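Local atomic coordinates of TonB-dependent siderophore receptor (Pseudomonas aeruginosa 39016, PDB entry 5NEC), a protein that probably takes up iron-loaded siderophores across the bacterial outer membrane, driven by coupling to TonB. Residues T31-D36 and W644-I649; K59-D64 and K597-Y602. All blocks are in the same frame, centred on the assembly; numbering follows the deposited sequence.

In the fold
Both contacts tie the inside of the receptor to two neighbouring antiparallel barrel strands, 596-609 and 639-650. Their centres lie about 6 Å apart. Interaction 1 is buried and largely polar: a tyrosine from a loop before strand 54-57 meets strand 639-650. Interaction 2 is partly buried. There plug helix 59-64 faces strand 596-609 through an apolar pair and a lysine end beside a glutamine methylene, with no hydrogen bond between the two segments. The two are joined directly. Tyr33 of interaction 1 is hydrogen-bonded to Asp64 of interaction 2, and Thr645 OG1 to the backbone oxygen of Lys597. Both segments of interaction 2 fall, in sequence, between those of interaction 1.

Interaction 1: T31-D36 and W644-I649; sequences TTYNVD and WTTYDI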
loop_
_atom_site.group_PDB
_atom_site.type_symbol
_atom_site.label_atom_id
_atom_site.label_comp_id
_atom_site.label_asym_id
_atom_site.label_seq_id
_atom_site.Cartn_x
_atom_site.Cartn_y
_atom_site.Cartn_z
ATOM N N THR A 31 18.030 -3.170 -13.762
ATOM C CA THR A 31 18.440 -3.827 -12.510
ATOM C C THR A 31 18.798 -2.846 -11.379
ATOM O O THR A 31 19.291 -3.261 -10.333
ATOM C CB THR A 31 19.674 -4.751 -12.728
ATOM O OG1 THR A 31 20.844 -3.954 -12.968
ATOM C CG2 THR A 31 19.461 -5.719 -13.896
ATOM N N THR A 32 18.577 -1.554 -11.582
ATOM C CA THR A 32 18.940 -0.563 -10.576
ATOM C C THR A 32 18.090 -0.677 -9.288
ATOM O O THR A 32 16.886 -0.981 -9.332
ATOM C CB THR A 32 18.849 0.870 -11.156
ATOM O OG1 THR A 32 19.492 1.794 -10.267
ATOM C CG2 THR A 32 17.387 1.310 -11.400
ATOM N N TYR A 33 18.753 -0.446 -8.158
ATOM C CA TYR A 33 18.113 -0.268 -6.856
ATOM C C TYR A 33 17.851 1.201 -6.530
ATOM O O TYR A 33 17.232 1.495 -5.510
ATOM C CB TYR A 33 18.975 -0.891 -5.748
ATOM C CG TYR A 33 18.773 -2.371 -5.499
ATOM C CD1 TYR A 33 18.140 -3.210 -6.427
ATOM C CD2 TYR A 33 19.255 -2.945 -4.319
ATOM C CE1 TYR A 33 17.982 -4.561 -6.166
ATOM C CE2 TYR A 33 19.113 -4.295 -4.066
ATOM C CZ TYR A 33 18.480 -5.094 -4.988
ATOM O OH TYR A 33 18.338 -6.423 -4.716
ATOM N N ASN A 34 18.315 2.111 -7.384
ATOM C CA ASN A 34 18.031 3.540 -7.244
ATOM C C ASN A 34 17.357 4.075 -8.498
ATOM O O ASN A 34 17.840 3.850 -9.601
ATOM C CB ASN A 34 19.307 4.338 -6.992
ATOM C CG ASN A 34 19.021 5.810 -6.724
ATOM O OD1 ASN A 34 18.694 6.182 -5.605
ATOM N ND2 ASN A 34 19.105 6.647 -7.763
ATOM N N VAL A 35 16.256 4.796 -8.309
ATOM C CA VAL A 35 15.534 5.455 -9.384
ATOM C C VAL A 35 15.635 6.951 -9.090
ATOM O O VAL A 35 15.259 7.410 -8.007
ATOM C CB VAL A 35 14.074 4.946 -9.449
ATOM C CG1 VAL A 35 13.169 5.873 -10.257
ATOM C CG2 VAL A 35 14.048 3.540 -10.033
ATOM N N ASP A 36 16.151 7.702 -10.057
ATOM C CA ASP A 36 16.543 9.108 -9.831
ATOM C C ASP A 36 15.458 10.139 -10.192
ATOM O O ASP A 36 15.617 11.334 -9.915
ATOM C CB ASP A 36 17.886 9.428 -10.534
ATOM C CG ASP A 36 17.847 9.238 -12.068
ATOM O OD1 ASP A 36 16.788 9.452 -12.708
ATOM O OD2 ASP A 36 18.906 8.883 -12.643
ATOM N N TRP A 644 17.765 -4.132 2.704
ATOM C CA TRP A 644 17.802 -5.167 1.666
ATOM C C TRP A 644 19.113 -5.018 0.907
ATOM O O TRP A 644 19.458 -3.916 0.475
ATOM C CB TRP A 644 16.627 -5.046 0.692
ATOM C CG TRP A 644 16.669 -6.106 -0.367
ATOM C CD1 TRP A 644 17.068 -5.959 -1.661
ATOM C CD2 TRP A 644 16.327 -7.483 -0.203
ATOM N NE1 TRP A 644 16.980 -7.158 -2.323
ATOM C CE2 TRP A 644 16.532 -8.112 -1.451
ATOM C CE3 TRP A 644 15.849 -8.246 0.877
ATOM C CZ2 TRP A 644 16.287 -9.481 -1.652
ATOM C CZ3 TRP A 644 15.595 -9.597 0.682
ATOM C CH2 TRP A 644 15.816 -10.206 -0.580
ATOM N N THR A 645 19.832 -6.128 0.739
ATOM C CA THR A 645 21.115 -6.111 0.058
ATOM C C THR A 645 21.357 -7.346 -0.807
ATOM O O THR A 645 20.953 -8.453 -0.441
ATOM C CB THR A 645 22.263 -5.940 1.068
ATOM O OG1 THR A 645 23.481 -5.748 0.355
ATOM C CG2 THR A 645 22.417 -7.148 1.994
ATOM N N THR A 646 21.997 -7.139 -1.961
ATOM C CA THR A 646 22.445 -8.240 -2.815
ATOM C C THR A 646 23.920 -8.101 -3.143
ATOM O O THR A 646 24.455 -6.993 -3.220
ATOM C CB THR A 646 21.635 -8.332 -4.117
ATOM O OG1 THR A 646 21.686 -7.090 -4.822
ATOM C CG2 THR A 646 20.188 -8.701 -3.800
ATOM N N TYR A 647 24.568 -9.249 -3.316
ATOM C CA TYR A 647 25.983 -9.313 -3.649
ATOM C C TYR A 647 26.186 -10.258 -4.832
ATOM O O TYR A 647 25.759 -11.412 -4.772
ATOM C CB TYR A 647 26.799 -9.784 -2.442
ATOM C CG TYR A 647 28.279 -9.544 -2.617
ATOM C CD1 TYR A 647 28.817 -8.266 -2.422
ATOM C CD2 TYR A 647 29.142 -10.582 -2.997
ATOM C CE1 TYR A 647 30.177 -8.037 -2.577
ATOM C CE2 TYR A 647 30.499 -10.359 -3.167
ATOM C CZ TYR A 647 31.010 -9.086 -2.955
ATOM O OH TYR A 647 32.351 -8.840 -3.116
ATOM N N ASP A 648 26.812 -9.756 -5.905
ATOM C CA ASP A 648 27.203 -10.567 -7.076
ATOM C C ASP A 648 28.465 -11.387 -6.745
ATOM O O ASP A 648 29.572 -11.054 -7.155
ATOM C CB ASP A 648 27.401 -9.673 -8.320
ATOM C CG ASP A 648 26.080 -8.995 -8.794
ATOM O OD1 ASP A 648 25.017 -9.215 -8.187
ATOM O OD2 ASP A 648 26.090 -8.244 -9.795
ATOM N N ILE A 649 28.268 -12.458 -5.980
ATOM C CA ILE A 649 29.354 -13.251 -5.381
ATOM C C ILE A 649 30.189 -14.044 -6.410
ATOM O O ILE A 649 31.390 -14.225 -6.220
ATOM C CB ILE A 649 28.807 -14.188 -4.261
ATOM C CG1 ILE A 649 29.949 -14.738 -3.398
ATOM C CG2 ILE A 649 27.981 -15.341 -4.831
ATOM C CD1 ILE A 649 29.487 -15.563 -2.213
#
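Both hydrogen bonds of this contact converge on one phenol oxygen, Tyr33 OH. It accepts a hydrogen bond from the indole of Trp644, with NE1 to Tyr33 OH at 2.8 Å. The bond is bent, 137° at the hydrogen, although the oxygen lies close to the indole plane. Thr646 adds a weak bond, its OG1 being 3.4 Å from Tyr33 OH. Tyr33 OH is also hydrogen-bonded to Asp64 OD2, on helix 59-64 of the plug. The buried oxygen is thus gripped from both plug and barrel, which probably limits movement of the ring. The methyl of Thr646 presses in as well, CG2 to Tyr33 OH at 3.1 Å, so both branches of this threonine border the phenol oxygen. With chi1 at 56°, Thr646 sets OG1 between its backbone N and carbonyl carbon and leaves CG2 beside the N. The two aromatic rings meet obliquely, their planes at 42°. Tyr33 CE2 lies 3.6 Å from Trp644 CD1, which adds apolar contact beside the polar one.

The strand belongs to the beta-barrel of a TonB-dependent receptor. Tyr33 comes from a loop before strand 54-57, and its ring lies against Trp644 and Thr646 of the wall. The backbones stay well apart: the nearest CA atoms, of Tyr33 and Thr645, are 9.5 Å from each other. The long tyrosine side chain bridges that distance.

Trp644 and Thr646 also touch Asp64. Lys597 of the adjacent strand makes a cation-pi contact with the Tyr33 ring.

Interaction 2: K59-D64 and K597-Y602; sequences KQVIKD and KVFAGY
Phe599 holds CG anti to its backbone N (chi1 -172°), and this carries the ring from the barrel wall to Val61 on the plug helix. On Val61, CG2 sits beside the backbone N, opposite the carbonyl carbon, and this is the methyl that meets the ring. It lies over one face of Phe599, with Val61 CG2 to Phe599 CG at 4.1 Å. Phe599 CB is equally near to that methyl. The two side chains cross at about a right angle. The touch is apolar and not tight.

Lys597 lies two residues earlier on the same strand. Its chain bends at chi3 and extends to Gln60, with Lys597 NZ 4.1 Å from Gln60 CG. This is a contact with the aliphatic part of Gln60. The ammonium group bonds to the backbone oxygen of Thr31, in the loop 31-36.

Gln60, bent at chi2 (55°), sends its amide forward along the helix. Gln60 NE2 donates to Asp64 OD1 at 3.0 Å, one turn further on, from above the carboxylate plane. The bond bends to 140° at the hydrogen.

This is a plug-to-wall contact of a TonB-dependent receptor. Helix 59-64 lies inside the barrel and faces strand 596-609. Thr55 and Val57 also touch Phe599, so the ring packs on strand 54-57 as well as on the helix.

Lys597 NZ stands 4.7 Å from Asp64 OD2, too far for contact. Asp64 OD2 bonds to Tyr33 OH, so carboxylate and lysine are linked through segment 31-36, not to each other. Directly between helix and strand, the join rests on the Val61-Phe599 apolar contact and the lysine end by the Gln60 methylene, perhaps with weak long-range attraction to Asp64.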
loop_
_atom_site.group_PDB
_atom_site.type_symbol
_atom_site.label_atom_id
_atom_site.label_comp_id
_atom_site.label_asym_id
_atom_site.label_seq_id
_atom_site.Cartn_x
_atom_site.Cartn_y
_atom_site.Cartn_z
ATOM N N LYS A 59 11.560 -1.831 -9.645
ATOM C CA LYS A 59 11.262 -3.155 -10.191
ATOM C C LYS A 59 12.149 -4.270 -9.639
ATOM O O LYS A 59 11.665 -5.341 -9.289
ATOM C CB LYS A 59 11.422 -3.115 -11.717
ATOM C CG LYS A 59 10.921 -4.355 -12.455
ATOM C CD LYS A 59 11.612 -4.544 -13.799
ATOM C CE LYS A 59 11.265 -3.425 -14.764
ATOM N NZ LYS A 59 12.250 -3.249 -15.864
ATOM N N GLN A 60 13.452 -4.011 -9.591
ATOM C CA GLN A 60 14.436 -5.032 -9.258
ATOM C C GLN A 60 14.341 -5.460 -7.803
ATOM O O GLN A 60 14.574 -6.635 -7.508
ATOM C CB GLN A 60 15.862 -4.545 -9.564
ATOM C CG GLN A 60 16.891 -5.663 -9.693
ATOM C CD GLN A 60 16.495 -6.702 -10.722
ATOM O OE1 GLN A 60 16.010 -6.375 -11.797
ATOM N NE2 GLN A 60 16.654 -7.958 -10.375
ATOM N N VAL A 61 14.005 -4.524 -6.908
ATOM C CA VAL A 61 13.762 -4.859 -5.502
ATOM C C VAL A 61 12.504 -5.726 -5.359
ATOM O O VAL A 61 12.504 -6.690 -4.594
ATOM C CB VAL A 61 13.728 -3.599 -4.601
ATOM C CG1 VAL A 61 13.247 -3.920 -3.194
ATOM C CG2 VAL A 61 15.117 -2.992 -4.512
ATOM N N ILE A 62 11.462 -5.394 -6.124
ATOM C CA ILE A 62 10.217 -6.172 -6.163
ATOM C C ILE A 62 10.491 -7.611 -6.613
ATOM O O ILE A 62 9.990 -8.545 -5.998
ATOM C CB ILE A 62 9.143 -5.487 -7.052
ATOM C CG1 ILE A 62 8.724 -4.144 -6.438
ATOM C CG2 ILE A 62 7.909 -6.379 -7.252
ATOM C CD1 ILE A 62 8.025 -3.203 -7.400
ATOM N N LYS A 63 11.312 -7.785 -7.650
ATOM C CA LYS A 63 11.713 -9.125 -8.120
ATOM C C LYS A 63 12.647 -9.854 -7.146
ATOM O O LYS A 63 12.423 -11.008 -6.872
ATOM C CB LYS A 63 12.399 -9.055 -9.486
ATOM C CG LYS A 63 11.484 -8.600 -10.600
ATOM C CD LYS A 63 12.145 -8.787 -11.962
ATOM C CE LYS A 63 11.294 -8.201 -13.088
ATOM N NZ LYS A 63 12.113 -7.916 -14.306
ATOM N N ASP A 64 13.673 -9.181 -6.633
ATOM C CA ASP A 64 14.672 -9.821 -5.751
ATOM C C ASP A 64 14.094 -10.289 -4.408
ATOM O O ASP A 64 14.525 -11.323 -3.882
ATOM C CB ASP A 64 15.887 -8.896 -5.492
ATOM C CG ASP A 64 16.772 -8.675 -6.737
ATOM O OD1 ASP A 64 16.659 -9.418 -7.735
ATOM O OD2 ASP A 64 17.579 -7.732 -6.715
ATOM N N LYS A 597 24.928 -4.191 -3.806
ATOM C CA LYS A 597 23.789 -3.269 -3.848
ATOM C C LYS A 597 23.055 -3.188 -2.515
ATOM O O LYS A 597 23.044 -4.132 -1.732
ATOM C CB LYS A 597 22.796 -3.681 -4.936
ATOM C CG LYS A 597 23.374 -3.557 -6.325
ATOM C CD LYS A 597 22.302 -3.589 -7.389
ATOM C CE LYS A 597 21.694 -4.974 -7.511
ATOM N NZ LYS A 597 20.879 -5.088 -8.750
ATOM N N VAL A 598 22.419 -2.046 -2.283
ATOM C CA VAL A 598 21.707 -1.797 -1.045
ATOM C C VAL A 598 20.429 -0.962 -1.276
ATOM O O VAL A 598 20.400 -0.057 -2.115
ATOM C CB VAL A 598 22.650 -1.160 0.005
ATOM C CG1 VAL A 598 22.881 0.319 -0.270
ATOM C CG2 VAL A 598 22.117 -1.371 1.411
ATOM N N PHE A 599 19.370 -1.324 -0.549
ATOM C CA PHE A 599 18.150 -0.545 -0.478
ATOM C C PHE A 599 17.716 -0.598 0.979
ATOM O O PHE A 599 17.370 -1.661 1.482
ATOM C CB PHE A 599 17.101 -1.151 -1.398
ATOM C CG PHE A 599 15.862 -0.322 -1.543
ATOM C CD1 PHE A 599 15.828 0.750 -2.451
ATOM C CD2 PHE A 599 14.711 -0.620 -0.806
ATOM C CE1 PHE A 599 14.682 1.524 -2.607
ATOM C CE2 PHE A 599 13.557 0.149 -0.958
ATOM C CZ PHE A 599 13.540 1.221 -1.861
ATOM N N ALA A 600 17.783 0.540 1.665
ATOM C CA ALA A 600 17.694 0.571 3.125
ATOM C C ALA A 600 17.202 1.906 3.659
ATOM O O ALA A 600 17.378 2.926 3.022
ATOM C CB ALA A 600 19.048 0.225 3.741
ATOM N N GLY A 601 16.548 1.880 4.822
ATOM C CA GLY A 601 16.108 3.102 5.496
ATOM C C GLY A 601 15.918 2.940 6.991
ATOM O O GLY A 601 15.773 1.827 7.494
ATOM N N TYR A 602 15.937 4.055 7.709
ATOM C CA TYR A 602 15.624 4.077 9.136
ATOM C C TYR A 602 14.563 5.145 9.343
ATOM O O TYR A 602 14.593 6.169 8.676
ATOM C CB TYR A 602 16.872 4.360 10.004
ATOM C CG TYR A 602 16.521 4.682 11.457
ATOM C CD1 TYR A 602 16.168 3.673 12.364
ATOM C CD2 TYR A 602 16.476 6.004 11.908
ATOM C CE1 TYR A 602 15.802 3.980 13.680
ATOM C CE2 TYR A 602 16.119 6.313 13.215
ATOM C CZ TYR A 602 15.787 5.306 14.094
ATOM O OH TYR A 602 15.430 5.651 15.371
#